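Local coordinates for protein adenine Deaminase (PDB 2ICS) that is a zinc-dependent hydrolase of the amidohydrolase superfamily that deacetylates acetyl-(R)-mandelate with very low efficiency in vitro and is crystallised here with adenine, at residues H60-C63 and L69-D72; L138-I143 and Q177-E182; T168-A173 and D197-L202; L172-Q177 and K205-T210; L317-T322 and G326-L331. All coordinates share one frame; numbering follows the deposited sequence.

Interaction 1. Residues H60-C63 and L69-D72; sequences HVHC and LYYD. With ZN (zinc ion), chain B; ADE (adenine), chain D.
One face of the His-62 imidazole is occupied by the phenol of Tyr-70, whose CE2 lies 3.1 Å above the ring plane, over its centre. The two rings are neither stacked nor edge-to-face: their planes meet at 46° and the centroids are 4.2 Å apart. At the edge of the same imidazole, NE2 binds the zinc ion at 2.0 Å, while ND1 on the far side of the ring is hydrogen-bonded to Thr-91, which fixes the ring's rotation. The His-60 ring has His-62 NE2 at its edge and in its plane, since both histidines direct NE2 at one metal, His-60 at 2.2 Å. With CG anti to the backbone N (chi1 -172°), His-60 reaches the zinc ion from the next-but-one position of the chain. A water, also 2.0 Å from the metal, joins them, and carbamylated Lys-154 and Asp-272 complete the site. Tyr-70 stands between the metal-binding imidazole and the ligand: its OH comes within 2.7 Å of N1 of adenine, which approaches the phenol obliquely. The backbones converge farther along, where Cys-63 CA makes a CH...O contact with Asp-72 O at 3.6 Å. The His-X-His pair at the end of the first barrel strand is the metal signature of the amidohydrolase superfamily. His-60 lies at the corner near the end of strand 51-61, beside strand 83-89, whose Ala-89 touches both histidines; helix 74-77 packs on Cys-63 and Asp-72, and the salt bridge from Asp-72 to Arg-278 ties the 69-72 loop to helix 275-279.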
# COMPACT_ATOMS: atom_id res chain seq x y z
N HIS A 60 1.39 1.92 1.24
CA HIS A 60 2.42 2.94 1.11
C HIS A 60 1.71 4.28 1.14
O HIS A 60 1.20 4.76 0.13
CB HIS A 60 3.26 2.79 -0.16
CG HIS A 60 4.43 3.72 -0.20
ND1 HIS A 60 5.61 3.45 -0.85
CD2 HIS A 60 4.59 4.96 0.35
CE1 HIS A 60 6.43 4.51 -0.69
NE2 HIS A 60 5.85 5.45 0.03
N VAL A 61 1.71 4.88 2.32
CA VAL A 61 1.02 6.14 2.55
C VAL A 61 1.83 7.08 3.46
O VAL A 61 2.79 6.66 4.10
CB VAL A 61 -0.35 5.82 3.20
CG1 VAL A 61 -0.81 6.96 4.06
CG2 VAL A 61 -1.35 5.48 2.12
N HIS A 62 1.43 8.34 3.50
CA HIS A 62 2.05 9.33 4.36
C HIS A 62 0.91 10.13 4.98
O HIS A 62 0.35 11.04 4.36
CB HIS A 62 3.00 10.21 3.55
CG HIS A 62 4.22 9.49 3.09
ND1 HIS A 62 5.20 9.03 3.94
CD2 HIS A 62 4.56 9.04 1.85
CE1 HIS A 62 6.09 8.33 3.21
NE2 HIS A 62 5.75 8.31 1.93
N CYS A 63 0.55 9.75 6.20
CA CYS A 63 -0.57 10.39 6.88
C CYS A 63 -0.35 10.89 8.31
O CYS A 63 -1.28 10.87 9.11
CB CYS A 63 -1.78 9.45 6.85
SG CYS A 63 -1.49 7.84 7.58
N LEU A 69 5.97 18.97 5.19
CA LEU A 69 5.34 19.01 3.88
C LEU A 69 4.72 17.68 3.49
O LEU A 69 3.62 17.62 2.95
CB LEU A 69 6.38 19.40 2.82
CG LEU A 69 7.38 20.51 3.16
CD1 LEU A 69 8.20 20.85 1.92
CD2 LEU A 69 6.64 21.75 3.65
N TYR A 70 5.46 16.61 3.78
CA TYR A 70 5.05 15.24 3.48
C TYR A 70 4.02 14.75 4.50
O TYR A 70 4.37 14.10 5.48
CB TYR A 70 6.31 14.37 3.52
CG TYR A 70 6.48 13.40 2.37
CD1 TYR A 70 6.39 13.82 1.04
CD2 TYR A 70 6.77 12.05 2.61
CE1 TYR A 70 6.57 12.92 -0.02
CE2 TYR A 70 6.96 11.15 1.57
CZ TYR A 70 6.86 11.59 0.26
OH TYR A 70 7.01 10.69 -0.77
N TYR A 71 2.74 15.05 4.27
CA TYR A 71 1.69 14.65 5.20
C TYR A 71 0.30 14.61 4.56
O TYR A 71 0.12 14.99 3.40
CB TYR A 71 1.63 15.65 6.37
CG TYR A 71 0.96 16.96 5.99
CD1 TYR A 71 -0.40 17.15 6.20
CD2 TYR A 71 1.67 17.96 5.33
CE1 TYR A 71 -1.05 18.31 5.76
CE2 TYR A 71 1.04 19.12 4.89
CZ TYR A 71 -0.32 19.29 5.10
OH TYR A 71 -0.96 20.42 4.63
N ASP A 72 -0.68 14.16 5.34
CA ASP A 72 -2.07 14.13 4.91
C ASP A 72 -2.93 13.72 6.10
O ASP A 72 -2.40 13.42 7.17
CB ASP A 72 -2.30 13.16 3.75
CG ASP A 72 -3.40 13.63 2.82
OD1 ASP A 72 -4.36 14.27 3.31
OD2 ASP A 72 -3.32 13.37 1.59
ZN ZN B . 6.55 7.56 0.27
N9 ADE D . 12.70 12.43 -3.85
C8 ADE D . 12.96 11.18 -4.35
N7 ADE D . 12.10 10.32 -3.88
C5 ADE D . 11.23 10.95 -3.05
C6 ADE D . 10.11 10.56 -2.26
N6 ADE D . 9.69 9.24 -2.24
N1 ADE D . 9.47 11.50 -1.53
C2 ADE D . 9.86 12.79 -1.53
N3 ADE D . 10.91 13.20 -2.26
C4 ADE D . 11.61 12.33 -3.02
O HOH W 1 7.46 7.66 -1.52

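Interaction 2. Residues L138-I143 and Q177-E182; sequences LVKKAI and QQENQE
Lys-140 and Ile-143, one helical turn apart, receive the loop that follows the neighbouring helix, and Asn-180 is the residue that fits between them. Lys-140 comes first. Its CG stands anti to the backbone N (chi1 169°), and bends at chi2 and chi3 then swing the chain across that of Glu-179 at about a right angle. The ammonium thereby reaches a main-chain acceptor: NZ donates to Glu-179 O at 3.0 Å. This bond is bent at the acceptor, with a C=O...N angle of 138°, and NZ sits 22° out of the carbonyl plane. The carboxylate of Glu-179 is a looser partner. Its OE1 is 4.5 Å from Lys-140 NZ, beyond a salt bridge, and its OE2 takes a hydrogen bond from Gln-175 instead, although the opposite charges probably still attract. The aliphatic part of the lysine runs obliquely past the Asn-180 amide, with CB, CG and CD all close to it. A turn later, Ile-143 approaches the same residue through the end of its longer branch, CD1 lying 3.7 Å from Asn-180 CB and 3.6 Å from Asn-180 CG. The buried asparagine side chain is thus bordered by a lysine stem and an isoleucine methyl. On the loop side, Asn-180 N is hydrogen-bonded to Gln-177 O, 3.1 Å away. Helices 136-145 and 168-178 are outer helices of the TIM barrel packed side by side; Ile-176 on Val-139 continues their interface, and Ile-143 also packs on Ile-183, just ahead of strand 186-189.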
# COMPACT_ATOMS: atom_id res chain seq x y z
N LEU A 138 17.14 2.46 18.97
CA LEU A 138 15.92 3.26 18.99
C LEU A 138 14.80 2.60 18.19
O LEU A 138 13.64 2.70 18.56
CB LEU A 138 16.19 4.66 18.45
CG LEU A 138 17.24 5.50 19.19
CD1 LEU A 138 17.20 6.93 18.67
CD2 LEU A 138 16.96 5.48 20.69
N VAL A 139 15.16 1.93 17.10
CA VAL A 139 14.16 1.27 16.28
C VAL A 139 13.57 0.09 17.03
O VAL A 139 12.36 -0.11 17.05
CB VAL A 139 14.75 0.79 14.93
CG1 VAL A 139 13.72 -0.03 14.17
CG2 VAL A 139 15.18 1.99 14.10
N LYS A 140 14.45 -0.69 17.66
CA LYS A 140 14.03 -1.86 18.43
C LYS A 140 13.04 -1.45 19.52
O LYS A 140 12.03 -2.12 19.74
CB LYS A 140 15.25 -2.53 19.08
CG LYS A 140 14.89 -3.59 20.11
CD LYS A 140 15.24 -5.00 19.66
CE LYS A 140 16.73 -5.25 19.76
NZ LYS A 140 17.04 -6.68 19.50
N LYS A 141 13.34 -0.35 20.21
CA LYS A 141 12.48 0.14 21.27
C LYS A 141 11.10 0.51 20.75
O LYS A 141 10.09 0.26 21.41
CB LYS A 141 13.12 1.35 21.96
CG LYS A 141 14.41 1.01 22.70
CD LYS A 141 14.98 2.20 23.45
CE LYS A 141 16.29 1.83 24.14
NZ LYS A 141 16.94 3.00 24.79
N ALA A 142 11.04 1.12 19.57
CA ALA A 142 9.75 1.50 19.01
C ALA A 142 8.93 0.24 18.71
O ALA A 142 7.75 0.17 19.02
CB ALA A 142 9.94 2.32 17.74
N ILE A 143 9.59 -0.75 18.11
CA ILE A 143 8.93 -2.00 17.76
C ILE A 143 8.38 -2.72 18.99
O ILE A 143 7.32 -3.33 18.93
CB ILE A 143 9.90 -2.92 16.98
CG1 ILE A 143 10.21 -2.29 15.62
CG2 ILE A 143 9.29 -4.31 16.80
CD1 ILE A 143 11.17 -3.10 14.76
N GLN A 177 16.57 -5.55 10.83
CA GLN A 177 15.52 -6.52 10.53
C GLN A 177 15.86 -7.81 11.27
O GLN A 177 15.00 -8.44 11.88
CB GLN A 177 15.43 -6.78 9.02
CG GLN A 177 14.39 -7.83 8.63
CD GLN A 177 14.31 -8.05 7.12
OE1 GLN A 177 15.29 -8.41 6.47
NE2 GLN A 177 13.12 -7.83 6.55
N GLN A 178 17.13 -8.19 11.19
CA GLN A 178 17.63 -9.39 11.84
C GLN A 178 17.41 -9.30 13.35
O GLN A 178 17.06 -10.28 14.00
CB GLN A 178 19.12 -9.55 11.54
CG GLN A 178 19.74 -10.83 12.07
CD GLN A 178 19.37 -12.04 11.24
OE1 GLN A 178 18.20 -12.39 11.11
NE2 GLN A 178 20.38 -12.69 10.66
N GLU A 179 17.62 -8.11 13.90
CA GLU A 179 17.48 -7.88 15.33
C GLU A 179 16.04 -7.80 15.83
O GLU A 179 15.80 -7.77 17.04
CB GLU A 179 18.22 -6.59 15.73
CG GLU A 179 19.73 -6.69 15.66
CD GLU A 179 20.42 -5.36 15.91
OE1 GLU A 179 20.11 -4.70 16.93
OE2 GLU A 179 21.29 -4.97 15.10
N ASN A 180 15.07 -7.77 14.91
CA ASN A 180 13.68 -7.69 15.31
C ASN A 180 12.76 -8.74 14.67
O ASN A 180 11.75 -8.41 14.05
CB ASN A 180 13.13 -6.28 15.03
CG ASN A 180 13.89 -5.20 15.79
OD1 ASN A 180 15.08 -4.97 15.54
ND2 ASN A 180 13.21 -4.54 16.71
N GLN A 181 13.14 -10.00 14.83
CA GLN A 181 12.36 -11.12 14.32
C GLN A 181 12.00 -11.05 12.84
O GLN A 181 10.89 -11.40 12.45
CB GLN A 181 11.08 -11.26 15.15
CG GLN A 181 11.27 -11.05 16.64
CD GLN A 181 12.31 -11.99 17.24
OE1 GLN A 181 12.11 -13.20 17.28
NE2 GLN A 181 13.42 -11.42 17.72
N GLU A 182 12.94 -10.59 12.02
CA GLU A 182 12.71 -10.49 10.58
C GLU A 182 11.49 -9.65 10.24
O GLU A 182 10.73 -9.98 9.33
CB GLU A 182 12.54 -11.89 9.99
CG GLU A 182 13.81 -12.72 9.99
CD GLU A 182 14.88 -12.13 9.10
OE1 GLU A 182 14.63 -12.00 7.88
OE2 GLU A 182 15.97 -11.79 9.61

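Interaction 3. Residues T168-A173 and D197-L202; sequences TPLELA and DEILAL
The helical segments 168-173 and 197-202 run almost parallel, their axes 10.5 Å apart at closest approach and inclined by 11°, with Leu-170 level with Ile-199 and Glu-171 with Leu-202. Across this gap Leu-170 does most of the touching, through one methyl. Its CG is anti to the backbone N (chi1 -177°), and CD2 extends into the notch between Ile-199 and Leu-202, residues three apart on the facing helix. There it meets the branch methyl CG2 of Ile-199 at 4.0 Å and CB of Leu-202 at 3.9 Å, and it also rests on the main chain, 3.7 Å from Ile-199 O. That carbonyl accepts a hydrogen bond from Leu-202 N, so the methyl packs beside a polar atom already engaged within its own helix. Leu-202 answers in the other direction. From a stem that crosses Leu-170 obliquely, its CD2 reaches CG of Glu-171 at 3.8 Å, and the aliphatic part of the glutamate thus borders the hydrophobic contact while its chain, extended beyond CG, carries the carboxylate onward on the solvent-exposed side. No hydrogen bond spans the two segments; the meeting is wholly one of van der Waals packing. These are successive helices on the outside of the TIM barrel, with strand 186-189 between them in the chain, as in the repeated beta/alpha order of the barrel. Leu-170 and Ile-199 both lie on Val-187 of that strand and on Met-157 of strand 156-157, while on the other flank of helix 196-202 Leu-200 packs against helix 230-237.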
# COMPACT_ATOMS: atom_id res chain seq x y z
N THR A 168 25.41 1.62 2.58
CA THR A 168 25.51 1.37 4.02
C THR A 168 24.18 1.43 4.79
O THR A 168 23.95 0.63 5.69
CB THR A 168 26.51 2.35 4.68
OG1 THR A 168 27.76 2.30 3.98
CG2 THR A 168 26.74 1.97 6.13
N PRO A 169 23.30 2.39 4.46
CA PRO A 169 22.03 2.48 5.19
C PRO A 169 21.17 1.22 5.05
O PRO A 169 20.48 0.83 5.99
CB PRO A 169 21.36 3.70 4.57
CG PRO A 169 22.54 4.57 4.21
CD PRO A 169 23.47 3.56 3.58
N LEU A 170 21.22 0.59 3.87
CA LEU A 170 20.45 -0.62 3.64
C LEU A 170 21.00 -1.77 4.46
O LEU A 170 20.24 -2.56 5.02
CB LEU A 170 20.45 -0.97 2.15
CG LEU A 170 19.62 -2.20 1.72
CD1 LEU A 170 18.17 -2.05 2.17
CD2 LEU A 170 19.69 -2.36 0.21
N GLU A 171 22.33 -1.87 4.55
CA GLU A 171 22.94 -2.95 5.34
C GLU A 171 22.45 -2.82 6.77
O GLU A 171 22.14 -3.82 7.42
CB GLU A 171 24.46 -2.85 5.33
CG GLU A 171 25.12 -3.15 4.00
CD GLU A 171 26.63 -3.25 4.13
OE1 GLU A 171 27.09 -4.16 4.86
OE2 GLU A 171 27.34 -2.43 3.53
N LEU A 172 22.40 -1.59 7.27
CA LEU A 172 21.94 -1.32 8.62
C LEU A 172 20.47 -1.73 8.73
O LEU A 172 20.04 -2.26 9.76
CB LEU A 172 22.08 0.17 8.96
CG LEU A 172 23.49 0.76 9.08
CD1 LEU A 172 23.38 2.25 9.38
CD2 LEU A 172 24.27 0.05 10.19
N ALA A 173 19.71 -1.49 7.67
CA ALA A 173 18.29 -1.84 7.65
C ALA A 173 18.14 -3.36 7.77
O ALA A 173 17.32 -3.85 8.54
CB ALA A 173 17.64 -1.34 6.37
N ASP A 197 21.06 -2.55 -8.92
CA ASP A 197 21.61 -3.89 -8.76
C ASP A 197 22.22 -4.12 -7.39
O ASP A 197 22.13 -5.21 -6.83
CB ASP A 197 22.65 -4.17 -9.86
CG ASP A 197 23.73 -3.10 -9.93
OD1 ASP A 197 23.38 -1.91 -10.03
OD2 ASP A 197 24.92 -3.46 -9.91
N GLU A 198 22.84 -3.08 -6.84
CA GLU A 198 23.47 -3.17 -5.53
C GLU A 198 22.38 -3.28 -4.46
O GLU A 198 22.54 -3.96 -3.46
CB GLU A 198 24.34 -1.93 -5.30
CG GLU A 198 25.31 -2.03 -4.14
CD GLU A 198 26.21 -0.81 -4.02
OE1 GLU A 198 27.10 -0.81 -3.15
OE2 GLU A 198 26.03 0.15 -4.81
N ILE A 199 21.27 -2.59 -4.69
CA ILE A 199 20.14 -2.60 -3.77
C ILE A 199 19.41 -3.94 -3.81
O ILE A 199 19.15 -4.55 -2.77
CB ILE A 199 19.12 -1.50 -4.13
CG1 ILE A 199 19.76 -0.13 -3.92
CG2 ILE A 199 17.87 -1.64 -3.29
CD1 ILE A 199 18.88 1.03 -4.33
N LEU A 200 19.09 -4.39 -5.01
CA LEU A 200 18.38 -5.65 -5.21
C LEU A 200 19.18 -6.83 -4.70
O LEU A 200 18.62 -7.81 -4.21
CB LEU A 200 18.04 -5.84 -6.69
CG LEU A 200 17.00 -4.88 -7.28
CD1 LEU A 200 16.88 -5.10 -8.78
CD2 LEU A 200 15.65 -5.11 -6.63
N ALA A 201 20.51 -6.73 -4.80
CA ALA A 201 21.39 -7.79 -4.36
C ALA A 201 21.30 -8.05 -2.86
O ALA A 201 21.45 -9.19 -2.41
CB ALA A 201 22.83 -7.46 -4.74
N LEU A 202 21.04 -7.01 -2.08
CA LEU A 202 20.94 -7.16 -0.63
C LEU A 202 19.55 -7.53 -0.13
O LEU A 202 19.40 -7.99 1.00
CB LEU A 202 21.42 -5.89 0.06
CG LEU A 202 22.94 -5.68 0.17
CD1 LEU A 202 23.56 -5.55 -1.22
CD2 LEU A 202 23.21 -4.42 0.99

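Interaction 4. Residues L172-Q177 and K205-T210; sequences LAKQIQ and KGDVLT
Bends at chi2 and chi3 (-64° and -70°) curl the Lys-174 chain toward Asp-207, whereas Gln-177, with CG anti to the backbone N and its chain extended, reaches the same carboxylate from one helical turn farther on. The two aspartate oxygens are divided between them. Lys-174 NZ forms a salt bridge of 2.8 Å with Asp-207 OD2 through the syn lone pair. Gln-177 NE2 donates to Asp-207 OD1 at 3.1 Å, nearly along the C-O axis, and the amide and carboxylate lie 17° from coplanar. A third bond closes the ring of groups: Lys-174 NZ also donates to Gln-177 OE1 at 2.7 Å, in the carbonyl plane, so the glutamine amide is gripped at both ends and its orientation fixed. Further partners tighten the network, for Glu-204 gives its backbone N to Asp-207 OD2 and its carboxylate to Lys-174, and Gln-177 NE2 meets Ile-183 O as well. The neighbouring cation would probably stabilise the charge of this buried aspartate. The network ties the outer helix 168-178 to the entrance of strand 208-210, which runs parallel between strands 186-189 and 241-243 of the barrel.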
# COMPACT_ATOMS: atom_id res chain seq x y z
N LEU A 172 22.40 -1.59 7.27
CA LEU A 172 21.94 -1.32 8.62
C LEU A 172 20.47 -1.73 8.73
O LEU A 172 20.04 -2.26 9.76
CB LEU A 172 22.08 0.17 8.96
CG LEU A 172 23.49 0.76 9.08
CD1 LEU A 172 23.38 2.25 9.38
CD2 LEU A 172 24.27 0.05 10.19
N ALA A 173 19.71 -1.49 7.67
CA ALA A 173 18.29 -1.84 7.65
C ALA A 173 18.14 -3.36 7.77
O ALA A 173 17.32 -3.85 8.54
CB ALA A 173 17.64 -1.34 6.37
N LYS A 174 18.95 -4.10 7.02
CA LYS A 174 18.89 -5.56 7.09
C LYS A 174 19.31 -6.07 8.47
O LYS A 174 18.76 -7.06 8.96
CB LYS A 174 19.78 -6.17 6.00
CG LYS A 174 19.27 -5.91 4.58
CD LYS A 174 17.91 -6.57 4.33
CE LYS A 174 18.02 -8.09 4.28
NZ LYS A 174 16.68 -8.75 4.17
N GLN A 175 20.26 -5.40 9.10
CA GLN A 175 20.73 -5.79 10.42
C GLN A 175 19.60 -5.57 11.43
O GLN A 175 19.31 -6.44 12.25
CB GLN A 175 21.94 -4.95 10.82
CG GLN A 175 22.42 -5.16 12.25
CD GLN A 175 23.45 -4.12 12.67
OE1 GLN A 175 24.48 -3.95 12.02
NE2 GLN A 175 23.17 -3.41 13.77
N ILE A 176 18.98 -4.40 11.35
CA ILE A 176 17.87 -4.04 12.22
C ILE A 176 16.73 -5.05 12.05
O ILE A 176 16.01 -5.35 13.00
CB ILE A 176 17.34 -2.63 11.89
CG1 ILE A 176 18.43 -1.60 12.19
CG2 ILE A 176 16.07 -2.34 12.69
CD1 ILE A 176 18.08 -0.21 11.74
N GLN A 177 16.57 -5.55 10.83
CA GLN A 177 15.52 -6.52 10.53
C GLN A 177 15.86 -7.81 11.27
O GLN A 177 15.00 -8.44 11.88
CB GLN A 177 15.43 -6.78 9.02
CG GLN A 177 14.39 -7.83 8.63
CD GLN A 177 14.31 -8.05 7.12
OE1 GLN A 177 15.29 -8.41 6.47
NE2 GLN A 177 13.12 -7.83 6.55
N LYS A 205 13.67 -12.47 -0.32
CA LYS A 205 12.25 -12.76 -0.46
C LYS A 205 11.55 -12.18 0.75
O LYS A 205 12.01 -12.35 1.88
CB LYS A 205 12.02 -14.27 -0.51
CG LYS A 205 10.55 -14.66 -0.57
CD LYS A 205 10.36 -16.17 -0.47
CE LYS A 205 8.88 -16.53 -0.50
NZ LYS A 205 8.66 -18.00 -0.36
N GLY A 206 10.43 -11.49 0.53
CA GLY A 206 9.71 -10.90 1.64
C GLY A 206 9.97 -9.41 1.79
O GLY A 206 9.13 -8.68 2.32
N ASP A 207 11.14 -8.96 1.34
CA ASP A 207 11.46 -7.54 1.41
C ASP A 207 10.62 -6.87 0.34
O ASP A 207 10.49 -7.38 -0.78
CB ASP A 207 12.95 -7.30 1.13
CG ASP A 207 13.85 -7.79 2.27
OD1 ASP A 207 13.41 -7.76 3.44
OD2 ASP A 207 15.00 -8.19 1.99
N VAL A 208 10.03 -5.73 0.67
CA VAL A 208 9.17 -5.02 -0.26
C VAL A 208 9.89 -3.90 -1.00
O VAL A 208 10.43 -2.98 -0.39
CB VAL A 208 7.94 -4.43 0.49
CG1 VAL A 208 6.99 -3.78 -0.51
CG2 VAL A 208 7.23 -5.53 1.27
N LEU A 209 9.90 -4.00 -2.32
CA LEU A 209 10.53 -3.01 -3.18
C LEU A 209 9.43 -2.06 -3.65
O LEU A 209 8.63 -2.44 -4.51
CB LEU A 209 11.16 -3.69 -4.39
CG LEU A 209 11.82 -2.78 -5.43
CD1 LEU A 209 13.14 -2.30 -4.87
CD2 LEU A 209 12.03 -3.52 -6.75
N THR A 210 9.36 -0.85 -3.11
CA THR A 210 8.32 0.07 -3.53
C THR A 210 8.84 0.98 -4.66
O THR A 210 10.05 1.07 -4.87
CB THR A 210 7.77 0.88 -2.31
OG1 THR A 210 6.51 1.49 -2.65
CG2 THR A 210 8.76 1.94 -1.86

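Interaction 5. Residues L317-T322 and G326-L331; sequences LTQKGT and GKDADL
Lys-320 holds the close-packed side of this contact, bridging Asp-328 and Asp-330 with a single ammonium. Its chain is extended until chi4, where a bend of -62° turns NZ between the two carboxylates. NZ lies 2.8 Å from Asp-330 OD2, on the syn side, and 2.9 Å from Asp-328 OD2, on the anti side, somewhat out of plane in both cases. Asp-330 has a second anchor, its OD1 accepting from Gly-365 N. Beside this network the backbones join directly, Asp-328 N donating to Gln-319 O at 2.9 Å with an angle of 152° at the hydrogen. Lys-327 is packed closely too, running past the Gln-319 carbonyl to Thr-322 OG1, 2.8 Å from its NZ, and both of these polar ends pair with Glu-324.

The outer side is looser. Gln-319 lays CB and CG across the Asp-328 carboxylate at about a right angle, CB 3.4 Å from OD2, while its exposed amide is occupied by Thr-318 OG1, which donates to Gln-319 OE1. Lys-320, Asp-328 and Asp-330 form a salt-bridge network that fastens the type I beta turn at 317-320 to the chain returning toward strand 331-344, where the catalytic barrel passes into the beta-sandwich domain common in amidohydrolases.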
# COMPACT_ATOMS: atom_id res chain seq x y z
N LEU A 317 -0.70 -8.65 8.22
CA LEU A 317 -1.94 -8.19 8.82
C LEU A 317 -2.82 -9.45 8.76
O LEU A 317 -3.70 -9.58 7.90
CB LEU A 317 -2.57 -7.05 8.00
CG LEU A 317 -1.78 -5.73 7.93
CD1 LEU A 317 -1.40 -5.25 9.32
CD2 LEU A 317 -0.54 -5.93 7.10
N THR A 318 -2.52 -10.38 9.66
CA THR A 318 -3.20 -11.66 9.76
C THR A 318 -4.72 -11.59 9.88
O THR A 318 -5.43 -12.50 9.46
CB THR A 318 -2.66 -12.49 10.95
OG1 THR A 318 -2.87 -11.76 12.17
CG2 THR A 318 -1.17 -12.76 10.79
N GLN A 319 -5.21 -10.50 10.46
CA GLN A 319 -6.64 -10.33 10.67
C GLN A 319 -7.37 -9.58 9.55
O GLN A 319 -8.57 -9.35 9.64
CB GLN A 319 -6.88 -9.62 12.01
CG GLN A 319 -7.25 -10.54 13.17
CD GLN A 319 -6.53 -11.87 13.13
OE1 GLN A 319 -5.31 -11.94 13.24
NE2 GLN A 319 -7.30 -12.95 12.97
N LYS A 320 -6.65 -9.22 8.49
CA LYS A 320 -7.25 -8.47 7.38
C LYS A 320 -6.88 -9.02 6.00
O LYS A 320 -6.12 -9.98 5.89
CB LYS A 320 -6.84 -7.00 7.49
CG LYS A 320 -7.12 -6.40 8.87
CD LYS A 320 -6.69 -4.96 8.97
CE LYS A 320 -6.92 -4.41 10.37
NZ LYS A 320 -8.36 -4.42 10.76
N GLY A 321 -7.43 -8.42 4.95
CA GLY A 321 -7.10 -8.84 3.60
C GLY A 321 -8.00 -9.84 2.90
O GLY A 321 -7.99 -9.92 1.67
N THR A 322 -8.78 -10.61 3.66
CA THR A 322 -9.67 -11.60 3.07
C THR A 322 -11.01 -11.66 3.79
O THR A 322 -11.14 -11.22 4.92
CB THR A 322 -9.06 -13.01 3.10
OG1 THR A 322 -8.79 -13.38 4.46
CG2 THR A 322 -7.77 -13.06 2.30
N GLY A 326 -13.75 -15.13 11.20
CA GLY A 326 -12.77 -14.91 12.25
C GLY A 326 -11.95 -13.67 11.99
O GLY A 326 -11.32 -13.13 12.90
N LYS A 327 -11.94 -13.22 10.74
CA LYS A 327 -11.18 -12.02 10.38
C LYS A 327 -11.93 -10.73 10.68
O LYS A 327 -13.16 -10.72 10.83
CB LYS A 327 -10.80 -12.05 8.90
CG LYS A 327 -9.52 -12.81 8.61
CD LYS A 327 -8.83 -12.25 7.37
CE LYS A 327 -7.49 -12.92 7.12
NZ LYS A 327 -7.65 -14.37 6.87
N ASP A 328 -11.18 -9.64 10.77
CA ASP A 328 -11.76 -8.34 11.06
C ASP A 328 -12.80 -7.95 10.01
O ASP A 328 -12.62 -8.21 8.81
CB ASP A 328 -10.67 -7.27 11.14
CG ASP A 328 -9.78 -7.44 12.36
OD1 ASP A 328 -10.14 -8.23 13.26
OD2 ASP A 328 -8.72 -6.78 12.44
N ALA A 329 -13.88 -7.34 10.47
CA ALA A 329 -14.96 -6.93 9.58
C ALA A 329 -14.66 -5.62 8.86
O ALA A 329 -15.22 -4.57 9.19
CB ALA A 329 -16.27 -6.83 10.37
N ASP A 330 -13.76 -5.69 7.89
CA ASP A 330 -13.41 -4.53 7.07
C ASP A 330 -13.79 -4.92 5.65
O ASP A 330 -13.35 -5.95 5.15
CB ASP A 330 -11.90 -4.23 7.12
CG ASP A 330 -11.43 -3.80 8.49
OD1 ASP A 330 -12.27 -3.38 9.32
OD2 ASP A 330 -10.21 -3.87 8.73
N LEU A 331 -14.61 -4.10 5.01
CA LEU A 331 -15.05 -4.38 3.65
C LEU A 331 -15.18 -3.12 2.83
O LEU A 331 -15.40 -2.03 3.36
CB LEU A 331 -16.41 -5.08 3.65
CG LEU A 331 -16.60 -6.44 4.32
CD1 LEU A 331 -16.61 -6.29 5.84
CD2 LEU A 331 -17.92 -7.03 3.85
O HOH W 2 -10.43 -9.34 6.75

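From the N terminus, interaction 1 is met first and closes a short loop after strand 51-61 at the metal site. Interaction 2 spans far more chain, from helix 136-145 to the end of helix 168-178; interactions 3 and 4 both begin on that helix, interaction 4 sharing Gln-177 with interaction 2, and both cross it. Interactions 3 and 4 start from overlapping segments, and their centres are about 8 Å apart, tying helix 168-178 to helix 196-202 and then to strand 208-210. Thr-210 on that strand probably hydrogen-bonds His-60, joining interaction 4 to interaction 1. Interaction 5 follows in series, a local loop closure leading into strand 331-344.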